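Local coordinates for HD domain protein (Enterococcus faecalis, PDB 4LRL), which probably hydrolyses deoxyribonucleoside triphosphates to the deoxyribonucleoside and triphosphate, under allosteric control by bound nucleotides, at residues D57-N60 / V64-L67; I104-Y109 / N117-D122; Q261-V266 / L394-Y399; Y370-I375 / Y384-N389. All coordinates share one frame; numbering follows the deposited sequence.

Overall arrangement
The four contacts follow one another from an early pair of short helices to the HD-associated region. Contact 1, on those helices, reads the base of a bound dGTP. Its V64 side chain is about 12 Å from the nickel ion held by H90, H134, D135 and D207. Contact 2 lies in the HD domain, its centre about 28 Å from that of contact 1, away from the annotated sites. Contacts 3 and 4 belong to the HD-associated region. Contact 3 brings Y396 to about 9 Å from the nickel, and its helix also borders a bound dTTP. Contact 4 falls between the two segments of contact 3 in sequence, with nearest atoms about 7 Å apart. The centres of contacts 2 and 4 are about 56 Å apart.

Contact 1: residues D57-N60 / V64-L67; sequences DLIN and VQRL. With DGT (2'-deoxyguanosine-5'-triphosphate), chain O.
Q65 links I59 to the guanine of dGTP. Its NE2 gives one bond to I59 O at 2.6 Å and a second to DGT O6 at 3.1 Å. The bond to O6 is nearly straight, with an N-H...O angle of 169°. N60 reads the rest of the same edge of the base. Its OD1 accepts from DGT N1 at 3.0 Å and from DGT N2 at 3.1 Å. Together N60 and Q65 meet N1, N2 and O6, the Watson-Crick edge that identifies guanine. The methyl I59 CG2 lies against the base, 3.6 Å from DGT O6. This dGTP site is shared between subunits: R350 and K354 of the second subunit also bond the nucleotide, as do K38 and R68. Such a place is consistent with an allosteric site. In the second shell, R68 NE bonds Q65 OE1, which fixes the way the amide is turned. The Q65 chain is bent at chi2 (-62°), which brings NE2 back to I59 O. V64 packs on the backbone of L58, with CG2 3.2 Å from L58 O. The L58 side chain faces helices 124-133 and 167-175.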
# COMPACT_ATOMS: atom_id res chain seq x y z
N ASP C 57 -20.00 7.69 25.94
CA ASP C 57 -21.43 7.99 26.01
C ASP C 57 -21.91 8.76 24.78
O ASP C 57 -23.01 8.50 24.27
CB ASP C 57 -21.77 8.78 27.28
CG ASP C 57 -21.68 7.94 28.53
OD1 ASP C 57 -21.65 6.69 28.44
OD2 ASP C 57 -21.64 8.54 29.63
N LEU C 58 -21.10 9.70 24.30
CA LEU C 58 -21.47 10.47 23.12
C LEU C 58 -21.55 9.57 21.89
O LEU C 58 -22.50 9.67 21.11
CB LEU C 58 -20.53 11.65 22.89
CG LEU C 58 -20.72 12.88 23.80
CD1 LEU C 58 -19.60 13.89 23.56
CD2 LEU C 58 -22.09 13.54 23.61
N ILE C 59 -20.56 8.69 21.74
CA ILE C 59 -20.53 7.72 20.64
C ILE C 59 -21.76 6.84 20.67
O ILE C 59 -22.37 6.57 19.65
CB ILE C 59 -19.24 6.84 20.70
CG1 ILE C 59 -18.01 7.69 20.37
CG2 ILE C 59 -19.37 5.61 19.76
CD1 ILE C 59 -16.68 7.02 20.62
N ASN C 60 -22.13 6.41 21.87
CA ASN C 60 -23.26 5.52 22.08
C ASN C 60 -24.62 6.21 21.98
O ASN C 60 -25.65 5.52 21.91
CB ASN C 60 -23.12 4.81 23.43
CG ASN C 60 -22.14 3.65 23.38
OD1 ASN C 60 -21.81 3.14 22.31
ND2 ASN C 60 -21.68 3.22 24.55
N VAL C 64 -25.62 10.37 17.46
CA VAL C 64 -24.37 9.98 16.83
C VAL C 64 -24.56 8.65 16.10
O VAL C 64 -24.06 8.48 14.99
CB VAL C 64 -23.20 9.91 17.85
CG1 VAL C 64 -21.93 9.35 17.21
CG2 VAL C 64 -22.91 11.30 18.41
N GLN C 65 -25.30 7.73 16.70
CA GLN C 65 -25.53 6.41 16.12
C GLN C 65 -26.21 6.46 14.75
O GLN C 65 -25.94 5.60 13.90
CB GLN C 65 -26.36 5.53 17.06
CG GLN C 65 -25.59 5.04 18.27
CD GLN C 65 -24.40 4.15 17.90
OE1 GLN C 65 -24.55 3.18 17.16
NE2 GLN C 65 -23.24 4.48 18.44
N ARG C 66 -27.08 7.45 14.54
CA ARG C 66 -27.84 7.51 13.29
C ARG C 66 -26.96 7.95 12.11
O ARG C 66 -27.33 7.76 10.95
CB ARG C 66 -29.09 8.38 13.45
CG ARG C 66 -28.84 9.84 13.73
CD ARG C 66 -29.85 10.72 13.00
NE ARG C 66 -29.20 11.97 12.62
CZ ARG C 66 -29.58 12.77 11.63
NH1 ARG C 66 -28.86 13.86 11.41
NH2 ARG C 66 -30.64 12.51 10.86
N LEU C 67 -25.79 8.49 12.42
CA LEU C 67 -24.80 8.79 11.40
C LEU C 67 -24.29 7.52 10.68
O LEU C 67 -23.74 7.62 9.60
CB LEU C 67 -23.64 9.62 11.97
CG LEU C 67 -23.99 10.97 12.61
CD1 LEU C 67 -22.73 11.73 13.07
CD2 LEU C 67 -24.85 11.85 11.68
PG DGT O . -18.76 -3.09 27.29
O1G DGT O . -19.92 -3.08 28.27
O2G DGT O . -18.45 -1.75 26.66
O3G DGT O . -17.56 -3.85 27.81
O3B DGT O . -19.34 -3.96 26.05
PB DGT O . -18.35 -4.70 25.02
O1B DGT O . -16.99 -4.05 25.06
O2B DGT O . -18.47 -6.19 25.25
O3A DGT O . -19.07 -4.41 23.60
PA DGT O . -19.31 -2.95 22.97
O1A DGT O . -18.68 -1.88 23.81
O2A DGT O . -20.77 -2.82 22.61
O5' DGT O . -18.47 -3.06 21.61
C5' DGT O . -17.18 -3.67 21.59
C4' DGT O . -16.54 -3.54 20.21
O4' DGT O . -17.42 -2.85 19.32
C3' DGT O . -15.26 -2.73 20.28
O3' DGT O . -14.21 -3.44 19.60
C2' DGT O . -15.56 -1.42 19.57
C1' DGT O . -16.70 -1.81 18.65
N9 DGT O . -17.63 -0.71 18.28
C8 DGT O . -17.82 -0.27 17.03
N7 DGT O . -18.74 0.73 16.99
C5 DGT O . -19.15 0.93 18.25
C6 DGT O . -20.11 1.83 18.91
O6 DGT O . -20.76 2.65 18.23
N1 DGT O . -20.25 1.73 20.24
C2 DGT O . -19.55 0.83 20.98
N2 DGT O . -19.75 0.79 22.31
N3 DGT O . -18.65 -0.03 20.43
C4 DGT O . -18.42 -0.02 19.10

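Contact 2: residues I104-Y109 / N117-D122; sequences IFQRNY and NGWNDD
W119 sets CG opposite its backbone N (chi1 165°), which carries the indole across to F105. F105 has CG anti to its carbonyl carbon and beside N, which turns the ring so that its edge faces W119. The contact joins the last turn of helix 87-108 in the HD domain to the loop before helix 124-133. The rings form an offset edge-to-face pair, with the edge of F105 toward the face of W119. The F105 ring and the five-membered ring of W119 have centroids 5.7 Å apart and planes at 62°. F105 CB also makes a CH-pi contact over the indole face, 3.9 Å from the centroid of that five-membered ring. F105 CD1 lies 3.7 Å from W119 CE3, near the rim of the indole. Around the pair, M199 touches both side chains, and I235 and P237 pack on F105.

The backbones are tied beside the rings. W119 N donates to Y109 O at 2.8 Å, which fastens the loop where the helix ends. W119 also has a backbone bond with V111.

Next to the indole, the Q106 amide and the D121 carboxylate are stacked, with planes 25° apart. The approach is close: Q106 OE1 is 3.1 Å from D121 CB. The carboxylate has stronger partners elsewhere. D121 OD2 makes a salt bridge with R124. On its anti side the same oxygen accepts from W119 NE1 at 3.0 Å, close to the indole plane. That bond holds the rotation of the indole. One residue before, N120 makes an Asx turn, its OD1 accepting from D122 N at 3.0 Å.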
# COMPACT_ATOMS: atom_id res chain seq x y z
N ILE C 104 -0.03 14.99 21.46
CA ILE C 104 1.25 15.59 21.04
C ILE C 104 1.42 16.99 21.63
O ILE C 104 2.49 17.34 22.13
CB ILE C 104 1.34 15.61 19.49
CG1 ILE C 104 1.54 14.18 18.95
CG2 ILE C 104 2.47 16.50 19.01
CD1 ILE C 104 1.12 14.00 17.49
N PHE C 105 0.35 17.78 21.58
CA PHE C 105 0.36 19.15 22.11
C PHE C 105 0.67 19.14 23.59
O PHE C 105 1.45 19.98 24.07
CB PHE C 105 -1.00 19.82 21.87
CG PHE C 105 -1.14 20.49 20.53
CD1 PHE C 105 -2.15 21.43 20.32
CD2 PHE C 105 -0.26 20.21 19.47
CE1 PHE C 105 -2.31 22.07 19.08
CE2 PHE C 105 -0.40 20.84 18.23
CZ PHE C 105 -1.43 21.77 18.04
N GLN C 106 0.07 18.20 24.31
CA GLN C 106 0.23 18.15 25.76
C GLN C 106 1.64 17.74 26.17
O GLN C 106 2.23 18.36 27.06
CB GLN C 106 -0.84 17.27 26.43
CG GLN C 106 -0.66 17.03 27.95
CD GLN C 106 -0.44 18.31 28.78
OE1 GLN C 106 -0.85 19.41 28.40
NE2 GLN C 106 0.21 18.16 29.93
N ARG C 107 2.20 16.73 25.52
CA ARG C 107 3.52 16.25 25.95
C ARG C 107 4.74 17.02 25.41
O ARG C 107 5.84 16.87 25.92
CB ARG C 107 3.66 14.72 25.76
CG ARG C 107 4.26 14.26 24.45
CD ARG C 107 4.47 12.75 24.45
NE ARG C 107 3.21 12.00 24.49
CZ ARG C 107 2.86 11.05 23.62
NH1 ARG C 107 1.70 10.43 23.76
NH2 ARG C 107 3.67 10.70 22.63
N ASN C 108 4.53 17.87 24.40
CA ASN C 108 5.65 18.61 23.80
C ASN C 108 5.49 20.13 23.85
O ASN C 108 6.49 20.86 23.87
CB ASN C 108 5.87 18.16 22.35
CG ASN C 108 6.25 16.70 22.24
OD1 ASN C 108 7.35 16.29 22.63
ND2 ASN C 108 5.35 15.90 21.70
N TYR C 109 4.25 20.60 23.88
CA TYR C 109 3.99 22.04 23.80
C TYR C 109 2.97 22.53 24.82
O TYR C 109 2.14 23.37 24.51
CB TYR C 109 3.53 22.41 22.39
CG TYR C 109 4.36 21.83 21.28
CD1 TYR C 109 3.88 20.77 20.52
CD2 TYR C 109 5.63 22.33 20.99
CE1 TYR C 109 4.64 20.21 19.50
CE2 TYR C 109 6.40 21.78 19.98
CZ TYR C 109 5.90 20.72 19.23
OH TYR C 109 6.65 20.18 18.22
N ASN C 117 2.19 30.76 24.23
CA ASN C 117 2.10 30.06 22.94
C ASN C 117 1.76 28.57 23.06
O ASN C 117 1.73 27.84 22.06
CB ASN C 117 3.40 30.25 22.13
CG ASN C 117 3.53 31.66 21.55
OD1 ASN C 117 3.02 31.94 20.46
ND2 ASN C 117 4.22 32.54 22.27
N GLY C 118 1.49 28.12 24.29
CA GLY C 118 1.35 26.69 24.58
C GLY C 118 -0.07 26.17 24.64
O GLY C 118 -1.04 26.94 24.58
N TRP C 119 -0.19 24.85 24.78
CA TRP C 119 -1.47 24.17 24.81
C TRP C 119 -1.92 23.92 26.24
O TRP C 119 -1.14 23.47 27.08
CB TRP C 119 -1.39 22.84 24.05
CG TRP C 119 -2.53 21.90 24.32
CD1 TRP C 119 -2.51 20.83 25.16
CD2 TRP C 119 -3.84 21.96 23.76
NE1 TRP C 119 -3.74 20.21 25.15
CE2 TRP C 119 -4.57 20.88 24.30
CE3 TRP C 119 -4.48 22.82 22.85
CZ2 TRP C 119 -5.91 20.63 23.96
CZ3 TRP C 119 -5.81 22.57 22.51
CH2 TRP C 119 -6.51 21.48 23.07
N ASN C 120 -3.18 24.24 26.52
CA ASN C 120 -3.75 24.05 27.84
C ASN C 120 -4.66 22.82 27.87
O ASN C 120 -5.80 22.87 27.39
CB ASN C 120 -4.52 25.30 28.25
CG ASN C 120 -5.28 25.13 29.55
OD1 ASN C 120 -5.14 24.12 30.25
ND2 ASN C 120 -6.09 26.12 29.89
N ASP C 121 -4.17 21.73 28.45
CA ASP C 121 -4.86 20.44 28.38
C ASP C 121 -6.22 20.39 29.09
O ASP C 121 -6.96 19.41 28.96
CB ASP C 121 -3.95 19.29 28.82
CG ASP C 121 -4.34 17.96 28.17
OD1 ASP C 121 -4.38 16.94 28.89
OD2 ASP C 121 -4.62 17.93 26.95
N ASP C 122 -6.56 21.46 29.82
CA ASP C 122 -7.94 21.63 30.30
C ASP C 122 -8.94 21.71 29.13
O ASP C 122 -10.12 21.40 29.30
CB ASP C 122 -8.08 22.86 31.21
CG ASP C 122 -7.55 22.62 32.62
OD1 ASP C 122 -7.27 23.62 33.33
OD2 ASP C 122 -7.41 21.44 33.02

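Contact 3: residues Q261-V266 / L394-Y399; sequences QMYVQV and LPYDFY. With TTP (thymidine-5'-triphosphate), chain S.
D397 O is gripped by Y263 OH, which donates to it at 2.7 Å, and by R259 NH2. The hydroxyl sits above the carbonyl plane, 38° out of it. R259 NE also bonds Y263 OH, so one arginine holds both ends of this link. Two aromatic residues meet the Y263 ring. Y396 CB lies over one face in a CH-pi contact, 3.9 Å from the ring centroid. F398 offers its face to the edge of Y263, an edge-to-face pair with planes at 63° and centroids 5.3 Å apart. The nearest atoms of this pair are Y263 CD2 and F398 CE1, 3.8 Å apart. Y263, Y396 and F398 thus form an aromatic cluster. Y396 also touches L73, a residue of a dATP site, with no dATP bound to this chain. The D397 carboxylate turns to another partner, with a salt bridge to R208. Two residues along from Y263, Q265 CG comes within 3.1 Å of TTP O4. The contact pins the loop between strands 387-389 and 411-413 to helix 249-267, with R208 of helix 206-219 alongside.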
# COMPACT_ATOMS: atom_id res chain seq x y z
N GLN C 261 -6.15 17.03 -5.67
CA GLN C 261 -6.46 15.84 -6.49
C GLN C 261 -7.75 15.12 -6.12
O GLN C 261 -8.46 14.65 -7.02
CB GLN C 261 -5.26 14.90 -6.70
CG GLN C 261 -4.62 14.34 -5.46
CD GLN C 261 -3.19 13.85 -5.69
OE1 GLN C 261 -2.69 13.80 -6.82
NE2 GLN C 261 -2.51 13.49 -4.59
N MET C 262 -8.09 15.08 -4.82
CA MET C 262 -9.40 14.56 -4.38
C MET C 262 -10.57 15.38 -4.97
O MET C 262 -11.52 14.80 -5.52
CB MET C 262 -9.51 14.48 -2.85
CG MET C 262 -8.73 13.33 -2.17
SD MET C 262 -9.15 11.64 -2.71
CE MET C 262 -10.91 11.67 -2.31
N TYR C 263 -10.51 16.71 -4.85
CA TYR C 263 -11.50 17.62 -5.46
C TYR C 263 -11.74 17.29 -6.92
O TYR C 263 -12.87 16.94 -7.29
CB TYR C 263 -11.05 19.09 -5.37
CG TYR C 263 -11.18 19.75 -4.01
CD1 TYR C 263 -11.08 19.01 -2.83
CD2 TYR C 263 -11.36 21.13 -3.91
CE1 TYR C 263 -11.18 19.61 -1.59
CE2 TYR C 263 -11.46 21.75 -2.66
CZ TYR C 263 -11.37 20.97 -1.50
OH TYR C 263 -11.46 21.56 -0.26
N VAL C 264 -10.68 17.39 -7.74
CA VAL C 264 -10.78 17.25 -9.20
C VAL C 264 -11.14 15.84 -9.67
O VAL C 264 -11.85 15.70 -10.67
CB VAL C 264 -9.51 17.77 -9.96
CG1 VAL C 264 -9.32 19.26 -9.76
CG2 VAL C 264 -8.24 17.01 -9.56
N GLN C 265 -10.68 14.82 -8.96
CA GLN C 265 -10.85 13.43 -9.38
C GLN C 265 -12.09 12.79 -8.79
O GLN C 265 -12.70 11.92 -9.42
CB GLN C 265 -9.62 12.60 -9.02
CG GLN C 265 -8.43 12.85 -9.92
CD GLN C 265 -7.09 12.46 -9.29
OE1 GLN C 265 -7.03 11.62 -8.38
NE2 GLN C 265 -6.01 13.07 -9.78
N VAL C 266 -12.46 13.21 -7.58
CA VAL C 266 -13.56 12.56 -6.88
C VAL C 266 -14.76 13.48 -6.66
O VAL C 266 -15.80 13.29 -7.29
CB VAL C 266 -13.08 11.92 -5.54
CG1 VAL C 266 -14.26 11.33 -4.75
CG2 VAL C 266 -12.02 10.88 -5.83
N LEU C 394 -20.34 23.26 -4.80
CA LEU C 394 -20.17 22.10 -3.92
C LEU C 394 -19.46 22.50 -2.62
O LEU C 394 -18.72 23.48 -2.61
CB LEU C 394 -19.48 20.93 -4.64
CG LEU C 394 -20.28 20.29 -5.80
CD1 LEU C 394 -19.41 19.33 -6.61
CD2 LEU C 394 -21.58 19.60 -5.33
N PRO C 395 -19.70 21.75 -1.52
CA PRO C 395 -19.18 22.10 -0.20
C PRO C 395 -17.68 21.82 -0.03
O PRO C 395 -17.25 21.29 1.00
CB PRO C 395 -20.01 21.24 0.75
CG PRO C 395 -20.36 20.05 -0.06
CD PRO C 395 -20.56 20.55 -1.45
N TYR C 396 -16.89 22.18 -1.04
CA TYR C 396 -15.44 22.01 -0.98
C TYR C 396 -14.73 23.31 -1.41
O TYR C 396 -14.70 23.66 -2.58
CB TYR C 396 -15.00 20.82 -1.83
CG TYR C 396 -15.65 19.52 -1.39
CD1 TYR C 396 -15.14 18.82 -0.29
CD2 TYR C 396 -16.77 19.01 -2.03
CE1 TYR C 396 -15.73 17.64 0.14
CE2 TYR C 396 -17.37 17.83 -1.61
CZ TYR C 396 -16.84 17.15 -0.52
OH TYR C 396 -17.42 15.99 -0.09
N ASP C 397 -14.17 24.01 -0.42
CA ASP C 397 -13.49 25.28 -0.65
C ASP C 397 -12.02 25.10 -1.02
O ASP C 397 -11.33 24.24 -0.47
CB ASP C 397 -13.62 26.17 0.59
CG ASP C 397 -12.90 25.61 1.80
OD1 ASP C 397 -13.12 24.43 2.16
OD2 ASP C 397 -12.10 26.35 2.40
N PHE C 398 -11.54 25.92 -1.96
CA PHE C 398 -10.14 25.90 -2.37
C PHE C 398 -9.28 26.69 -1.40
O PHE C 398 -9.78 27.56 -0.69
CB PHE C 398 -9.98 26.48 -3.78
CG PHE C 398 -10.44 25.55 -4.86
CD1 PHE C 398 -9.61 24.53 -5.32
CD2 PHE C 398 -11.69 25.70 -5.44
CE1 PHE C 398 -10.02 23.67 -6.33
CE2 PHE C 398 -12.11 24.84 -6.46
CZ PHE C 398 -11.27 23.83 -6.90
N TYR C 399 -7.98 26.38 -1.38
CA TYR C 399 -7.04 27.15 -0.57
C TYR C 399 -6.75 28.51 -1.21
O TYR C 399 -6.07 28.58 -2.23
CB TYR C 399 -5.75 26.36 -0.30
CG TYR C 399 -4.83 27.05 0.68
CD1 TYR C 399 -5.29 27.43 1.94
CD2 TYR C 399 -3.51 27.35 0.34
CE1 TYR C 399 -4.46 28.10 2.84
CE2 TYR C 399 -2.66 28.01 1.24
CZ TYR C 399 -3.15 28.38 2.49
OH TYR C 399 -2.34 29.04 3.39
PA TTP S . -14.41 7.31 -15.75
O1A TTP S . -15.42 6.42 -16.43
O2A TTP S . -14.85 8.63 -15.19
O3A TTP S . -13.14 7.60 -16.71
PB TTP S . -12.35 6.56 -17.69
O1B TTP S . -12.06 5.28 -16.93
O2B TTP S . -11.15 7.29 -18.24
O3B TTP S . -13.37 6.18 -18.91
PG TTP S . -14.68 6.99 -19.46
O1G TTP S . -14.78 6.53 -20.90
O2G TTP S . -14.35 8.46 -19.29
O3G TTP S . -15.86 6.52 -18.63
O5' TTP S . -13.77 6.47 -14.54
C5' TTP S . -14.02 5.08 -14.34
C4' TTP S . -13.57 4.69 -12.93
O4' TTP S . -12.29 5.26 -12.68
C3' TTP S . -14.53 5.22 -11.88
O3' TTP S . -14.84 4.23 -10.90
C2' TTP S . -13.78 6.32 -11.18
C1' TTP S . -12.31 6.03 -11.48
N1 TTP S . -11.58 7.29 -11.61
C2 TTP S . -10.39 7.53 -10.85
O2 TTP S . -9.95 6.66 -10.05
N3 TTP S . -9.73 8.70 -10.99
C4 TTP S . -10.18 9.64 -11.83
O4 TTP S . -9.54 10.72 -11.93
C5 TTP S . -11.35 9.44 -12.59
C5M TTP S . -11.88 10.48 -13.55
C6 TTP S . -12.04 8.24 -12.46

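Contact 4: residues Y370-I375 / Y384-N389; sequences YLRELI and YYTAIN
Strand 387-389, an outer strand of a three-stranded antiparallel sheet, and T386 just before it meet helix 361-377 at R372 and I375. The main polar link is R372 NE to T386 OG1, at 2.8 Å. It is nearly straight (169°), and the hydroxyl oxygen lies at the edge of the guanidinium, in its plane. The R372 chain is extended from CG to NE and reaches from the helix to the residue just before the strand. T386 OG1 sits between the backbone N and the carbonyl carbon (chi1 73°). From there it also bonds P382 O at the start of helix 382-385. Two partners therefore hold this oxygen, which fixes the rotation of the threonine side chain.

The methyl of T386 serves the apolar half of the contact. T386 CG2 is 3.6 Å from I375 CD1, about one helical turn on from R372. In the sheet, strand 441-444 lies between 354-357 and 387-389, and backbone bonds pair A387 with Y443 and N389 with R441. F442 of strand 441-444 touches T386, while F444 of that strand and F467 of helix 461-468 pack on I375. Further along strand 387-389, I388 crosses R372 at about a right angle, with CD1 4.1 Å from R372 NH1. R372 NH2 passes A387 CA at 4.0 Å.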
# COMPACT_ATOMS: atom_id res chain seq x y z
N TYR C 370 -32.07 26.80 -26.36
CA TYR C 370 -32.39 26.08 -27.59
C TYR C 370 -32.29 24.56 -27.39
O TYR C 370 -33.21 23.83 -27.74
CB TYR C 370 -31.50 26.58 -28.75
CG TYR C 370 -31.71 25.83 -30.05
CD1 TYR C 370 -30.73 24.99 -30.55
CD2 TYR C 370 -32.90 25.95 -30.77
CE1 TYR C 370 -30.92 24.29 -31.74
CE2 TYR C 370 -33.10 25.25 -31.95
CZ TYR C 370 -32.11 24.43 -32.43
OH TYR C 370 -32.30 23.74 -33.60
N LEU C 371 -31.19 24.09 -26.80
CA LEU C 371 -31.03 22.67 -26.45
C LEU C 371 -32.13 22.18 -25.51
O LEU C 371 -32.59 21.04 -25.63
CB LEU C 371 -29.66 22.39 -25.82
CG LEU C 371 -28.44 22.79 -26.64
CD1 LEU C 371 -27.19 22.33 -25.94
CD2 LEU C 371 -28.50 22.22 -28.05
N ARG C 372 -32.54 23.04 -24.59
CA ARG C 372 -33.69 22.74 -23.73
C ARG C 372 -35.00 22.60 -24.50
O ARG C 372 -35.80 21.73 -24.18
CB ARG C 372 -33.83 23.77 -22.61
CG ARG C 372 -32.92 23.47 -21.44
CD ARG C 372 -32.86 24.62 -20.48
NE ARG C 372 -32.33 24.18 -19.20
CZ ARG C 372 -31.82 24.99 -18.28
NH1 ARG C 372 -31.75 26.30 -18.50
NH2 ARG C 372 -31.36 24.47 -17.14
N GLU C 373 -35.20 23.44 -25.52
CA GLU C 373 -36.33 23.28 -26.42
C GLU C 373 -36.29 21.90 -27.10
O GLU C 373 -37.27 21.17 -27.08
CB GLU C 373 -36.39 24.37 -27.48
CG GLU C 373 -37.60 24.22 -28.40
CD GLU C 373 -37.63 25.17 -29.58
OE1 GLU C 373 -36.66 25.92 -29.81
OE2 GLU C 373 -38.67 25.18 -30.28
N LEU C 374 -35.14 21.55 -27.66
CA LEU C 374 -35.00 20.28 -28.36
C LEU C 374 -35.28 19.09 -27.46
O LEU C 374 -35.96 18.14 -27.86
CB LEU C 374 -33.60 20.14 -28.97
CG LEU C 374 -33.16 21.18 -30.01
CD1 LEU C 374 -31.72 20.89 -30.42
CD2 LEU C 374 -34.11 21.21 -31.23
N ILE C 375 -34.76 19.15 -26.24
CA ILE C 375 -34.91 18.09 -25.24
C ILE C 375 -36.39 17.93 -24.90
O ILE C 375 -36.89 16.81 -24.78
CB ILE C 375 -34.03 18.41 -23.99
CG1 ILE C 375 -32.56 18.10 -24.30
CG2 ILE C 375 -34.52 17.67 -22.74
CD1 ILE C 375 -31.55 18.87 -23.42
N TYR C 384 -36.81 19.25 -15.30
CA TYR C 384 -36.45 18.06 -14.53
C TYR C 384 -35.38 17.22 -15.20
O TYR C 384 -34.71 16.42 -14.55
CB TYR C 384 -37.69 17.19 -14.25
CG TYR C 384 -38.80 17.96 -13.56
CD1 TYR C 384 -39.80 18.58 -14.31
CD2 TYR C 384 -38.83 18.09 -12.17
CE1 TYR C 384 -40.81 19.30 -13.69
CE2 TYR C 384 -39.84 18.82 -11.54
CZ TYR C 384 -40.83 19.41 -12.32
OH TYR C 384 -41.84 20.12 -11.72
N TYR C 385 -35.21 17.42 -16.50
CA TYR C 385 -34.27 16.60 -17.25
C TYR C 385 -33.00 17.31 -17.69
O TYR C 385 -32.17 16.71 -18.37
CB TYR C 385 -34.99 15.88 -18.40
CG TYR C 385 -35.88 14.80 -17.88
CD1 TYR C 385 -37.26 15.02 -17.72
CD2 TYR C 385 -35.35 13.57 -17.47
CE1 TYR C 385 -38.08 14.03 -17.21
CE2 TYR C 385 -36.17 12.56 -16.96
CZ TYR C 385 -37.54 12.80 -16.83
OH TYR C 385 -38.35 11.83 -16.32
N THR C 386 -32.86 18.58 -17.30
CA THR C 386 -31.64 19.34 -17.55
C THR C 386 -31.25 20.13 -16.32
O THR C 386 -32.07 20.37 -15.44
CB THR C 386 -31.77 20.35 -18.75
OG1 THR C 386 -32.58 21.48 -18.37
CG2 THR C 386 -32.33 19.70 -19.99
N ALA C 387 -29.99 20.55 -16.26
CA ALA C 387 -29.52 21.43 -15.21
C ALA C 387 -28.27 22.16 -15.64
O ALA C 387 -27.62 21.78 -16.62
CB ALA C 387 -29.25 20.64 -13.91
N ILE C 388 -27.96 23.21 -14.89
CA ILE C 388 -26.70 23.90 -14.96
C ILE C 388 -26.16 23.87 -13.53
O ILE C 388 -26.84 24.29 -12.60
CB ILE C 388 -26.91 25.38 -15.41
CG1 ILE C 388 -27.34 25.44 -16.87
CG2 ILE C 388 -25.64 26.23 -15.17
CD1 ILE C 388 -27.90 26.79 -17.29
N ASN C 389 -24.95 23.34 -13.35
CA ASN C 389 -24.25 23.57 -12.08
C ASN C 389 -22.74 23.65 -12.23
O ASN C 389 -22.17 23.19 -13.21
CB ASN C 389 -24.66 22.57 -10.97
CG ASN C 389 -24.27 21.13 -11.28
OD1 ASN C 389 -23.20 20.86 -11.82
ND2 ASN C 389 -25.14 20.20 -10.90